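Local coordinates for protein probable AP endonuclease (African swine fever virus, PDB 6KI3) that probably cleaves DNA on the 5' side of abasic sites in DNA repair, using three zinc ions, and probably also has proofreading 3'-5' exonuclease, 3'-phosphatase and 3'-repair diesterase activities, at residues G84-P90 with F101-E105; T23-T27 with D64-L69; E147-N151 with H187-S191. The contacts are given in a common frame with arbitrary orientation. Residues are numbered along the deposited sequence.

From the N terminus the three contacts follow one another in series along the chain, none nested in or crossing another. Interaction 2 closes first, bringing the start of helix 25-39 against helix 63-76, with strand 46-49 in the loop between. Interaction 1 then folds the loop after strand 79-83 back onto helix 96-112, within one strand-to-helix connection of the barrel. Interaction 3 joins the ends of the neighbouring parallel strands 143-147 and 179-184 through the loop of one and helix 185-190 of the other, at the zinc ions. Interactions 2 and 3 lie on opposite sides of the chain's centre, their centres about 33 Å apart; the centre of interaction 1 is about 21 and 20 Å from theirs.

Interaction 1 (G84-P90 with F101-E105); sequences GTYLDVP and FIQQE. With nucleotides of chain D; nucleotides of chain B; nucleotides of chain C.
This is a buried contact between a DNA-binding loop and the helix that follows it: the irregular residues 84-90 leave strand 79-83 and fold back on residues 101-105 of helix 96-112. A type I turn runs from Thr85 to Asp88, with Asp88 N bonded to Thr85 O (3.3 Å), and Leu87 N donates to Thr85 OG1 (3.3 Å) in an ST turn. Asp88, at phi/psi -84/69, centres an inverse gamma turn; its CA is 6.4 Å from Ile102 CA, the nearest CA pair. Such a strand-loop-helix unit belongs to the TIM barrel of the endonuclease IV family, where loops after the strands carry the active site; His83 is a zinc ligand. Asp88 (chi1 m) points at the helix, OD1 lying 3.5 Å from Ile102 CG1 and, at the edge of the Phe101 ring, 3.6 Å from CD2. Its OD2 accepts a weak hydrogen bond from Thr85 N (2.8 Å) and lies 2.8 Å from Glu105 OE1, no bond as modelled and unfavourable if both are charged; one acid is probably protonated. Thr85 CG2 meets Phe101 CE2 at 3.7 Å, and Pro90 CG packs on Ile102 CD1 at 3.6 Å. Tyr86, Leu87 and Val89 contact DNA instead: the Tyr86 ring has DC9 of chain B over one face, Leu87 CD2 is 3.4 Å from C8 of DG10 of chain D, and Val89 CG2 is 3.6 Å from O3' of DG10.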
loop_
_atom_site.group_PDB
_atom_site.type_symbol
_atom_site.label_atom_id
_atom_site.label_comp_id
_atom_site.label_asym_id
_atom_site.label_seq_id
_atom_site.Cartn_x
_atom_site.Cartn_y
_atom_site.Cartn_z
ATOM N N GLY A 84 -8.711 1.458 0.832
ATOM C CA GLY A 84 -10.116 1.196 1.043
ATOM C C GLY A 84 -10.430 0.899 2.494
ATOM O O GLY A 84 -9.554 0.598 3.308
ATOM N N THR A 85 -11.714 0.997 2.825
ATOM C CA THR A 85 -12.151 0.652 4.167
ATOM C C THR A 85 -11.997 -0.847 4.401
ATOM O O THR A 85 -11.848 -1.640 3.467
ATOM C CB THR A 85 -13.607 1.059 4.388
ATOM O OG1 THR A 85 -14.468 0.146 3.696
ATOM C CG2 THR A 85 -13.851 2.465 3.867
ATOM N N TYR A 86 -12.035 -1.234 5.675
ATOM C CA TYR A 86 -11.960 -2.647 6.016
ATOM C C TYR A 86 -13.239 -3.397 5.666
ATOM O O TYR A 86 -13.241 -4.632 5.706
ATOM C CB TYR A 86 -11.642 -2.806 7.504
ATOM C CG TYR A 86 -10.334 -2.162 7.906
ATOM C CD1 TYR A 86 -9.267 -2.106 7.019
ATOM C CD2 TYR A 86 -10.168 -1.600 9.165
ATOM C CE1 TYR A 86 -8.072 -1.517 7.374
ATOM C CE2 TYR A 86 -8.973 -1.009 9.531
ATOM C CZ TYR A 86 -7.929 -0.970 8.630
ATOM O OH TYR A 86 -6.735 -0.383 8.979
ATOM N N LEU A 87 -14.309 -2.688 5.318
ATOM C CA LEU A 87 -15.569 -3.303 4.924
ATOM C C LEU A 87 -15.676 -3.517 3.420
ATOM O O LEU A 87 -16.713 -3.994 2.950
ATOM C CB LEU A 87 -16.752 -2.447 5.394
ATOM C CG LEU A 87 -16.642 -1.695 6.722
ATOM C CD1 LEU A 87 -17.904 -0.885 6.977
ATOM C CD2 LEU A 87 -16.378 -2.645 7.873
ATOM N N ASP A 88 -14.637 -3.171 2.657
ATOM C CA ASP A 88 -14.666 -3.281 1.198
ATOM C C ASP A 88 -14.302 -4.707 0.783
ATOM O O ASP A 88 -13.248 -4.983 0.206
ATOM C CB ASP A 88 -13.730 -2.258 0.569
ATOM C CG ASP A 88 -14.209 -0.832 0.760
ATOM O OD1 ASP A 88 -15.424 -0.634 0.969
ATOM O OD2 ASP A 88 -13.369 0.090 0.695
ATOM N N VAL A 89 -15.212 -5.626 1.087
ATOM C CA VAL A 89 -15.045 -7.034 0.736
ATOM C C VAL A 89 -16.040 -7.367 -0.371
ATOM O O VAL A 89 -17.186 -7.738 -0.081
ATOM C CB VAL A 89 -15.240 -7.942 1.961
ATOM C CG1 VAL A 89 -14.759 -9.351 1.660
ATOM C CG2 VAL A 89 -14.512 -7.365 3.169
ATOM N N PRO A 90 -15.650 -7.251 -1.644
ATOM C CA PRO A 90 -16.628 -7.422 -2.731
ATOM C C PRO A 90 -17.129 -8.846 -2.892
ATOM O O PRO A 90 -18.145 -9.051 -3.567
ATOM C CB PRO A 90 -15.856 -6.967 -3.981
ATOM C CG PRO A 90 -14.611 -6.293 -3.471
ATOM C CD PRO A 90 -14.310 -6.920 -2.154
ATOM N N PHE A 101 -20.487 0.779 -2.352
ATOM C CA PHE A 101 -19.656 1.738 -1.632
ATOM C C PHE A 101 -18.276 1.862 -2.268
ATOM O O PHE A 101 -17.726 2.966 -2.362
ATOM C CB PHE A 101 -19.538 1.333 -0.163
ATOM C CG PHE A 101 -18.859 2.361 0.693
ATOM C CD1 PHE A 101 -19.567 3.444 1.184
ATOM C CD2 PHE A 101 -17.514 2.246 1.007
ATOM C CE1 PHE A 101 -18.946 4.396 1.971
ATOM C CE2 PHE A 101 -16.889 3.193 1.794
ATOM C CZ PHE A 101 -17.607 4.269 2.278
ATOM N N ILE A 102 -17.701 0.738 -2.707
ATOM C CA ILE A 102 -16.434 0.782 -3.433
ATOM C C ILE A 102 -16.581 1.591 -4.712
ATOM O O ILE A 102 -15.646 2.282 -5.133
ATOM C CB ILE A 102 -15.941 -0.651 -3.722
ATOM C CG1 ILE A 102 -15.736 -1.417 -2.415
ATOM C CG2 ILE A 102 -14.652 -0.631 -4.536
ATOM C CD1 ILE A 102 -15.333 -2.856 -2.617
ATOM N N GLN A 103 -17.758 1.536 -5.341
ATOM C CA GLN A 103 -17.980 2.299 -6.563
ATOM C C GLN A 103 -17.921 3.799 -6.307
ATOM O O GLN A 103 -17.454 4.554 -7.169
ATOM C CB GLN A 103 -19.322 1.916 -7.185
ATOM C CG GLN A 103 -19.436 2.273 -8.654
ATOM C CD GLN A 103 -18.413 1.546 -9.506
ATOM O OE1 GLN A 103 -18.067 0.397 -9.236
ATOM N NE2 GLN A 103 -17.920 2.217 -10.541
ATOM N N GLN A 104 -18.361 4.217 -5.131
ATOM C CA GLN A 104 -18.293 5.607 -4.733
ATOM C C GLN A 104 -16.865 6.078 -4.552
ATOM O O GLN A 104 -16.512 7.107 -5.016
ATOM C CB GLN A 104 -19.071 5.849 -3.452
ATOM C CG GLN A 104 -20.459 5.279 -3.456
ATOM C CD GLN A 104 -21.213 5.523 -2.184
ATOM O OE1 GLN A 104 -21.862 4.628 -1.666
ATOM N NE2 GLN A 104 -21.150 6.742 -1.675
ATOM N N GLU A 105 -16.053 5.273 -3.897
ATOM C CA GLU A 105 -14.649 5.598 -3.658
ATOM C C GLU A 105 -13.878 5.705 -4.967
ATOM O O GLU A 105 -13.107 6.649 -5.172
ATOM C CB GLU A 105 -14.019 4.546 -2.745
ATOM C CG GLU A 105 -14.443 4.642 -1.289
ATOM C CD GLU A 105 -13.942 3.475 -0.463
ATOM O OE1 GLU A 105 -14.459 2.353 -0.646
ATOM O OE2 GLU A 105 -13.024 3.675 0.361
ATOM P P DG D 10 -20.037 -6.297 8.290
ATOM O OP1 DG D 10 -20.498 -7.620 7.815
ATOM O OP2 DG D 10 -19.864 -6.053 9.739
ATOM O "O5'" DG D 10 -18.658 -5.947 7.565
ATOM C "C5'" DG D 10 -18.538 -6.099 6.158
ATOM C "C4'" DG D 10 -17.326 -6.942 5.804
ATOM O "O4'" DG D 10 -16.130 -6.322 6.340
ATOM C "C3'" DG D 10 -17.337 -8.362 6.351
ATOM O "O3'" DG D 10 -16.664 -9.224 5.447
ATOM C "C2'" DG D 10 -16.580 -8.225 7.670
ATOM C "C1'" DG D 10 -15.554 -7.146 7.339
ATOM N N9 DG D 10 -15.206 -6.299 8.477
ATOM C C8 DG D 10 -16.074 -5.652 9.323
ATOM N N7 DG D 10 -15.475 -4.955 10.249
ATOM C C5 DG D 10 -14.123 -5.152 10.002
ATOM C C6 DG D 10 -12.988 -4.647 10.680
ATOM O O6 DG D 10 -12.953 -3.901 11.668
ATOM N N1 DG D 10 -11.802 -5.092 10.102
ATOM C C2 DG D 10 -11.723 -5.920 9.007
ATOM N N2 DG D 10 -10.488 -6.241 8.593
ATOM N N3 DG D 10 -12.777 -6.398 8.361
ATOM C C4 DG D 10 -13.940 -5.975 8.912
ATOM P P DC B 9 -2.748 -2.803 15.210
ATOM O OP1 DC B 9 -1.311 -2.802 15.061
ATOM O OP2 DC B 9 -3.396 -1.690 15.861
ATOM O "O5'" DC B 9 -3.349 -2.986 13.766
ATOM C "C5'" DC B 9 -2.797 -3.983 12.931
ATOM C "C4'" DC B 9 -3.575 -4.117 11.650
ATOM O "O4'" DC B 9 -4.877 -4.642 11.925
ATOM C "C3'" DC B 9 -3.828 -2.827 10.893
ATOM O "O3'" DC B 9 -2.781 -2.647 9.955
ATOM C "C2'" DC B 9 -5.113 -3.124 10.147
ATOM C "C1'" DC B 9 -5.741 -4.305 10.876
ATOM N N1 DC B 9 -7.029 -3.986 11.462
ATOM C C2 DC B 9 -8.189 -4.466 10.865
ATOM O O2 DC B 9 -8.094 -5.172 9.862
ATOM N N3 DC B 9 -9.381 -4.175 11.415
ATOM C C4 DC B 9 -9.442 -3.410 12.502
ATOM N N4 DC B 9 -10.639 -3.123 12.991
ATOM C C5 DC B 9 -8.275 -2.902 13.129
ATOM C C6 DC B 9 -7.100 -3.204 12.577
ATOM P P DC C 2 -4.775 1.645 10.974
ATOM O OP1 DC C 2 -4.213 1.811 12.332
ATOM O OP2 DC C 2 -5.268 0.321 10.529
ATOM O "O5'" DC C 2 -5.967 2.690 10.779
ATOM C "C5'" DC C 2 -5.799 4.040 11.181
ATOM C "C4'" DC C 2 -6.936 4.894 10.657
ATOM O "O4'" DC C 2 -8.183 4.476 11.272
ATOM C "C3'" DC C 2 -6.812 6.385 10.938
ATOM O "O3'" DC C 2 -7.402 7.111 9.869
ATOM C "C2'" DC C 2 -7.596 6.545 12.239
ATOM C "C1'" DC C 2 -8.715 5.524 12.060
ATOM N N1 DC C 2 -9.200 4.938 13.341
ATOM C C2 DC C 2 -10.561 4.649 13.501
ATOM O O2 DC C 2 -11.342 4.892 12.573
ATOM N N3 DC C 2 -10.983 4.110 14.671
ATOM C C4 DC C 2 -10.109 3.862 15.647
ATOM N N4 DC C 2 -10.574 3.330 16.783
ATOM C C5 DC C 2 -8.719 4.147 15.503
ATOM C C6 DC C 2 -8.313 4.678 14.345
#

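Interaction 2 (T23-T27 with D64-L69); sequences TTCIT and DDKVEL
Thr23 O lies 3.3 Å from Asp65 N, and a water links the segments, 3.0 Å from Thr23 OG1 and accepting from Asp64 N at 2.9 Å. Thr24 occupies the N-cap position of helix 25-39 without a side-chain capping bond; its CA is 4.1 Å from Asp65 CA, and its CG2 touches Asp64 CB (3.8 Å) and Glu68 CG (4.0 Å). Cys25 turns its side chain away, into the disulfide with Cys21. The first-turn amides meet the Asp65 carboxylate (chi1 -142°) of helix 63-76: Ile26 N donates to Asp65 OD2 (2.8 Å), while Thr27 N (3.0 Å) and Thr27 OG1 (2.7 Å) both donate to Asp65 OD1. Thr27 CG2 also rests on Glu68 O at 3.6 Å, and the CA atoms of Thr27 and Leu69 are 5.1 Å apart. One helix's carboxylate thus takes up first-turn amides that lack intrahelical acceptors in the other, joining two helices outside the barrel strands, with Ile61 against Ile26 and Leu69, and Val112 of helix 96-112 against Leu69.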
loop_
_atom_site.group_PDB
_atom_site.type_symbol
_atom_site.label_atom_id
_atom_site.label_comp_id
_atom_site.label_asym_id
_atom_site.label_seq_id
_atom_site.Cartn_x
_atom_site.Cartn_y
_atom_site.Cartn_z
ATOM N N THR A 23 -12.919 21.991 6.829
ATOM C CA THR A 23 -13.454 21.363 5.630
ATOM C C THR A 23 -12.386 20.794 4.702
ATOM O O THR A 23 -12.738 20.140 3.716
ATOM C CB THR A 23 -14.305 22.374 4.852
ATOM O OG1 THR A 23 -14.820 21.759 3.667
ATOM C CG2 THR A 23 -13.467 23.589 4.468
ATOM N N THR A 24 -11.107 21.021 4.984
ATOM C CA THR A 24 -10.014 20.603 4.107
ATOM C C THR A 24 -8.944 19.861 4.899
ATOM O O THR A 24 -7.749 20.141 4.790
ATOM C CB THR A 24 -9.398 21.805 3.395
ATOM O OG1 THR A 24 -8.919 22.741 4.370
ATOM C CG2 THR A 24 -10.425 22.492 2.504
ATOM N N CYS A 25 -9.362 18.878 5.698
ATOM C CA CYS A 25 -8.440 18.258 6.647
ATOM C C CYS A 25 -7.453 17.313 5.969
ATOM O O CYS A 25 -6.293 17.230 6.389
ATOM C CB CYS A 25 -9.229 17.527 7.731
ATOM S SG CYS A 25 -10.155 18.648 8.800
ATOM N N ILE A 26 -7.883 16.591 4.933
ATOM C CA ILE A 26 -6.978 15.655 4.268
ATOM C C ILE A 26 -5.879 16.409 3.531
ATOM O O ILE A 26 -4.691 16.087 3.654
ATOM C CB ILE A 26 -7.757 14.727 3.318
ATOM C CG1 ILE A 26 -8.804 13.925 4.093
ATOM C CG2 ILE A 26 -6.797 13.797 2.585
ATOM C CD1 ILE A 26 -9.619 12.990 3.226
ATOM N N THR A 27 -6.261 17.424 2.751
ATOM C CA THR A 27 -5.271 18.223 2.034
ATOM C C THR A 27 -4.358 18.964 3.001
ATOM O O THR A 27 -3.152 19.092 2.755
ATOM C CB THR A 27 -5.971 19.208 1.098
ATOM O OG1 THR A 27 -6.964 18.518 0.329
ATOM C CG2 THR A 27 -4.967 19.850 0.155
ATOM N N ASP A 64 -14.897 20.820 -0.275
ATOM C CA ASP A 64 -13.739 21.709 -0.327
ATOM C C ASP A 64 -12.438 20.919 -0.283
ATOM O O ASP A 64 -11.453 21.288 -0.935
ATOM C CB ASP A 64 -13.786 22.713 0.825
ATOM C CG ASP A 64 -14.985 23.636 0.748
ATOM O OD1 ASP A 64 -15.531 23.820 -0.360
ATOM O OD2 ASP A 64 -15.378 24.181 1.800
ATOM N N ASP A 65 -12.419 19.823 0.477
ATOM C CA ASP A 65 -11.238 18.970 0.520
ATOM C C ASP A 65 -10.972 18.337 -0.839
ATOM O O ASP A 65 -9.816 18.218 -1.262
ATOM C CB ASP A 65 -11.414 17.893 1.590
ATOM C CG ASP A 65 -10.135 17.606 2.345
ATOM O OD1 ASP A 65 -9.072 18.115 1.932
ATOM O OD2 ASP A 65 -10.194 16.870 3.351
ATOM N N LYS A 66 -12.033 17.934 -1.545
ATOM C CA LYS A 66 -11.864 17.293 -2.845
ATOM C C LYS A 66 -11.274 18.256 -3.869
ATOM O O LYS A 66 -10.485 17.847 -4.729
ATOM C CB LYS A 66 -13.205 16.741 -3.331
ATOM C CG LYS A 66 -13.750 15.616 -2.466
ATOM C CD LYS A 66 -15.209 15.315 -2.772
ATOM C CE LYS A 66 -15.376 14.680 -4.141
ATOM N NZ LYS A 66 -16.731 14.086 -4.306
ATOM N N VAL A 67 -11.641 19.536 -3.794
ATOM C CA VAL A 67 -11.115 20.512 -4.744
ATOM C C VAL A 67 -9.670 20.861 -4.412
ATOM O O VAL A 67 -8.814 20.941 -5.302
ATOM C CB VAL A 67 -12.010 21.764 -4.771
ATOM C CG1 VAL A 67 -11.428 22.817 -5.704
ATOM C CG2 VAL A 67 -13.423 21.393 -5.194
ATOM N N GLU A 68 -9.370 21.069 -3.127
ATOM C CA GLU A 68 -8.005 21.408 -2.737
ATOM C C GLU A 68 -7.057 20.228 -2.912
ATOM O O GLU A 68 -5.879 20.426 -3.230
ATOM C CB GLU A 68 -7.980 21.904 -1.291
ATOM C CG GLU A 68 -8.737 23.204 -1.068
ATOM C CD GLU A 68 -8.183 24.352 -1.894
ATOM O OE1 GLU A 68 -6.999 24.704 -1.708
ATOM O OE2 GLU A 68 -8.930 24.897 -2.732
ATOM N N LEU A 69 -7.545 19.000 -2.712
ATOM C CA LEU A 69 -6.678 17.834 -2.845
ATOM C C LEU A 69 -6.184 17.672 -4.276
ATOM O O LEU A 69 -5.024 17.309 -4.501
ATOM C CB LEU A 69 -7.412 16.575 -2.384
ATOM C CG LEU A 69 -6.630 15.265 -2.468
ATOM C CD1 LEU A 69 -5.319 15.380 -1.709
ATOM C CD2 LEU A 69 -7.464 14.114 -1.931
HETATM O O HOH W 1 -16.997 21.103 1.663
#

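Interaction 3 (E147-N151 with H187-S191); sequences ETPHN and HIWSS. With ZN (zinc ion), chain J; ZN (zinc ion), chain K; ZN (zinc ion), chain I; nucleotides of chain C.
In this buried part of the endonuclease IV-type trinuclear zinc centre, the two segments carry ligands of different zincs, joined through the 3DR1 phosphate. Glu147, with all chi angles near 180°, bridges two zincs: OE1 binds the zinc of chain J and OE2 that of chain K, both at 2.1 Å. His187 NE2 binds the zinc of chain I at 2.1 Å; OP2 of 3DR1, the abasic-site analogue in chain C, binds the zincs of chains J and I. Asp236 and His238 complete the chain I zinc's protein ligands; His83, His120, Asp184, His223 and Glu276 serve the other two. Among hydrogen bonds, His187 ND1 donates to Thr148 O (2.8 Å), fixing the imidazole (chi1 m) with NE2 toward the metal. Ser191 OG lies 3.2 Å from Pro149 O and from His187 O, weak, competing acceptors. The edge of His150 (chi1 p) meets the face of His187 in a T-shaped pair, centroids 5.0 Å apart, planes at 67°, CA atoms 4.9 Å apart. Thr148 OG1, hydrogen-bonded to Asp184 N, touches Ile188 CG2 (3.7 Å). Residues 147-151 run irregularly from the end of strand 143-147, alongside helix 185-190, which follows the adjacent parallel strand 179-184.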
loop_
_atom_site.group_PDB
_atom_site.type_symbol
_atom_site.label_atom_id
_atom_site.label_comp_id
_atom_site.label_asym_id
_atom_site.label_seq_id
_atom_site.Cartn_x
_atom_site.Cartn_y
_atom_site.Cartn_z
ATOM N N GLU A 147 -4.097 -6.153 -2.250
ATOM C CA GLU A 147 -3.002 -6.237 -1.294
ATOM C C GLU A 147 -2.811 -7.668 -0.810
ATOM O O GLU A 147 -3.781 -8.398 -0.587
ATOM C CB GLU A 147 -3.256 -5.312 -0.101
ATOM C CG GLU A 147 -2.119 -5.289 0.912
ATOM C CD GLU A 147 -2.336 -4.280 2.020
ATOM O OE1 GLU A 147 -1.512 -4.240 2.956
ATOM O OE2 GLU A 147 -3.328 -3.523 1.957
ATOM N N THR A 148 -1.552 -8.060 -0.656
ATOM C CA THR A 148 -1.218 -9.353 -0.076
ATOM C C THR A 148 -1.723 -9.413 1.362
ATOM O O THR A 148 -1.319 -8.579 2.187
ATOM C CB THR A 148 0.292 -9.583 -0.114
ATOM O OG1 THR A 148 0.956 -8.512 0.568
ATOM C CG2 THR A 148 0.789 -9.643 -1.552
ATOM N N PRO A 149 -2.604 -10.353 1.702
ATOM C CA PRO A 149 -3.137 -10.401 3.069
ATOM C C PRO A 149 -2.248 -11.184 4.021
ATOM O O PRO A 149 -1.131 -11.577 3.668
ATOM C CB PRO A 149 -4.492 -11.087 2.882
ATOM C CG PRO A 149 -4.257 -12.018 1.736
ATOM C CD PRO A 149 -3.269 -11.327 0.818
ATOM N N HIS A 150 -2.742 -11.417 5.234
ATOM C CA HIS A 150 -2.019 -12.187 6.236
ATOM C C HIS A 150 -2.987 -13.130 6.932
ATOM O O HIS A 150 -4.032 -12.696 7.427
ATOM C CB HIS A 150 -1.339 -11.265 7.258
ATOM C CG HIS A 150 -2.290 -10.365 7.984
ATOM N ND1 HIS A 150 -2.912 -10.733 9.157
ATOM C CD2 HIS A 150 -2.735 -9.119 7.698
ATOM C CE1 HIS A 150 -3.696 -9.752 9.564
ATOM N NE2 HIS A 150 -3.606 -8.760 8.697
ATOM N N ASN A 151 -2.651 -14.417 6.948
ATOM C CA ASN A 151 -3.394 -15.396 7.730
ATOM C C ASN A 151 -2.489 -16.593 7.982
ATOM O O ASN A 151 -1.389 -16.694 7.436
ATOM C CB ASN A 151 -4.704 -15.813 7.042
ATOM C CG ASN A 151 -4.486 -16.685 5.813
ATOM O OD1 ASN A 151 -4.053 -17.834 5.912
ATOM N ND2 ASN A 151 -4.814 -16.144 4.646
ATOM N N HIS A 187 3.081 -8.501 5.441
ATOM C CA HIS A 187 2.003 -9.478 5.337
ATOM C C HIS A 187 2.498 -10.805 4.778
ATOM O O HIS A 187 2.160 -11.870 5.306
ATOM C CB HIS A 187 0.871 -8.921 4.473
ATOM C CG HIS A 187 0.157 -7.762 5.094
ATOM N ND1 HIS A 187 -0.983 -7.211 4.550
ATOM C CD2 HIS A 187 0.421 -7.052 6.215
ATOM C CE1 HIS A 187 -1.390 -6.210 5.310
ATOM N NE2 HIS A 187 -0.554 -6.092 6.326
ATOM N N ILE A 188 3.296 -10.765 3.706
ATOM C CA ILE A 188 3.845 -12.006 3.166
ATOM C C ILE A 188 4.787 -12.649 4.173
ATOM O O ILE A 188 4.923 -13.877 4.214
ATOM C CB ILE A 188 4.542 -11.758 1.811
ATOM C CG1 ILE A 188 5.802 -10.908 1.987
ATOM C CG2 ILE A 188 3.582 -11.100 0.828
ATOM C CD1 ILE A 188 6.649 -10.816 0.735
ATOM N N TRP A 189 5.444 -11.836 5.002
ATOM C CA TRP A 189 6.217 -12.374 6.116
ATOM C C TRP A 189 5.306 -13.069 7.118
ATOM O O TRP A 189 5.572 -14.201 7.539
ATOM C CB TRP A 189 7.004 -11.249 6.788
ATOM C CG TRP A 189 7.615 -11.619 8.105
ATOM C CD1 TRP A 189 7.052 -11.477 9.339
ATOM C CD2 TRP A 189 8.918 -12.176 8.321
ATOM N NE1 TRP A 189 7.918 -11.917 10.311
ATOM C CE2 TRP A 189 9.071 -12.350 9.711
ATOM C CE3 TRP A 189 9.967 -12.545 7.474
ATOM C CZ2 TRP A 189 10.232 -12.877 10.274
ATOM C CZ3 TRP A 189 11.117 -13.070 8.035
ATOM C CH2 TRP A 189 11.241 -13.231 9.421
ATOM N N SER A 190 4.217 -12.398 7.508
ATOM C CA SER A 190 3.254 -13.001 8.422
ATOM C C SER A 190 2.630 -14.258 7.831
ATOM O O SER A 190 2.250 -15.171 8.573
ATOM C CB SER A 190 2.171 -11.982 8.781
ATOM O OG SER A 190 1.125 -12.579 9.527
ATOM N N SER A 191 2.519 -14.329 6.505
ATOM C CA SER A 191 1.970 -15.506 5.846
ATOM C C SER A 191 3.010 -16.594 5.609
ATOM O O SER A 191 2.661 -17.654 5.079
ATOM C CB SER A 191 1.319 -15.111 4.519
ATOM O OG SER A 191 0.155 -14.333 4.739
HETATM ZN ZN ZN J . -0.652 -2.558 3.972
HETATM ZN ZN ZN K . -3.844 -2.564 3.803
HETATM ZN ZN ZN I . -0.723 -4.676 7.844
ATOM O "O5'" 3DR C 1 -2.210 -1.470 7.236
ATOM P P 3DR C 1 -2.486 -2.946 6.658
ATOM O OP1 3DR C 1 -3.722 -2.776 5.809
ATOM O OP2 3DR C 1 -1.229 -3.255 5.885
ATOM O OP3 3DR C 1 -2.701 -3.795 7.888
ATOM C "C2'" 3DR C 1 -3.177 2.810 7.689
ATOM C "C5'" 3DR C 1 -3.278 -0.637 7.680
ATOM C "C4'" 3DR C 1 -2.678 0.560 8.405
ATOM O "O4'" 3DR C 1 -1.576 1.060 7.646
ATOM C "C1'" 3DR C 1 -1.730 2.455 7.381
ATOM C "C3'" 3DR C 1 -3.679 1.689 8.575
ATOM O "O3'" 3DR C 1 -3.653 2.133 9.932
#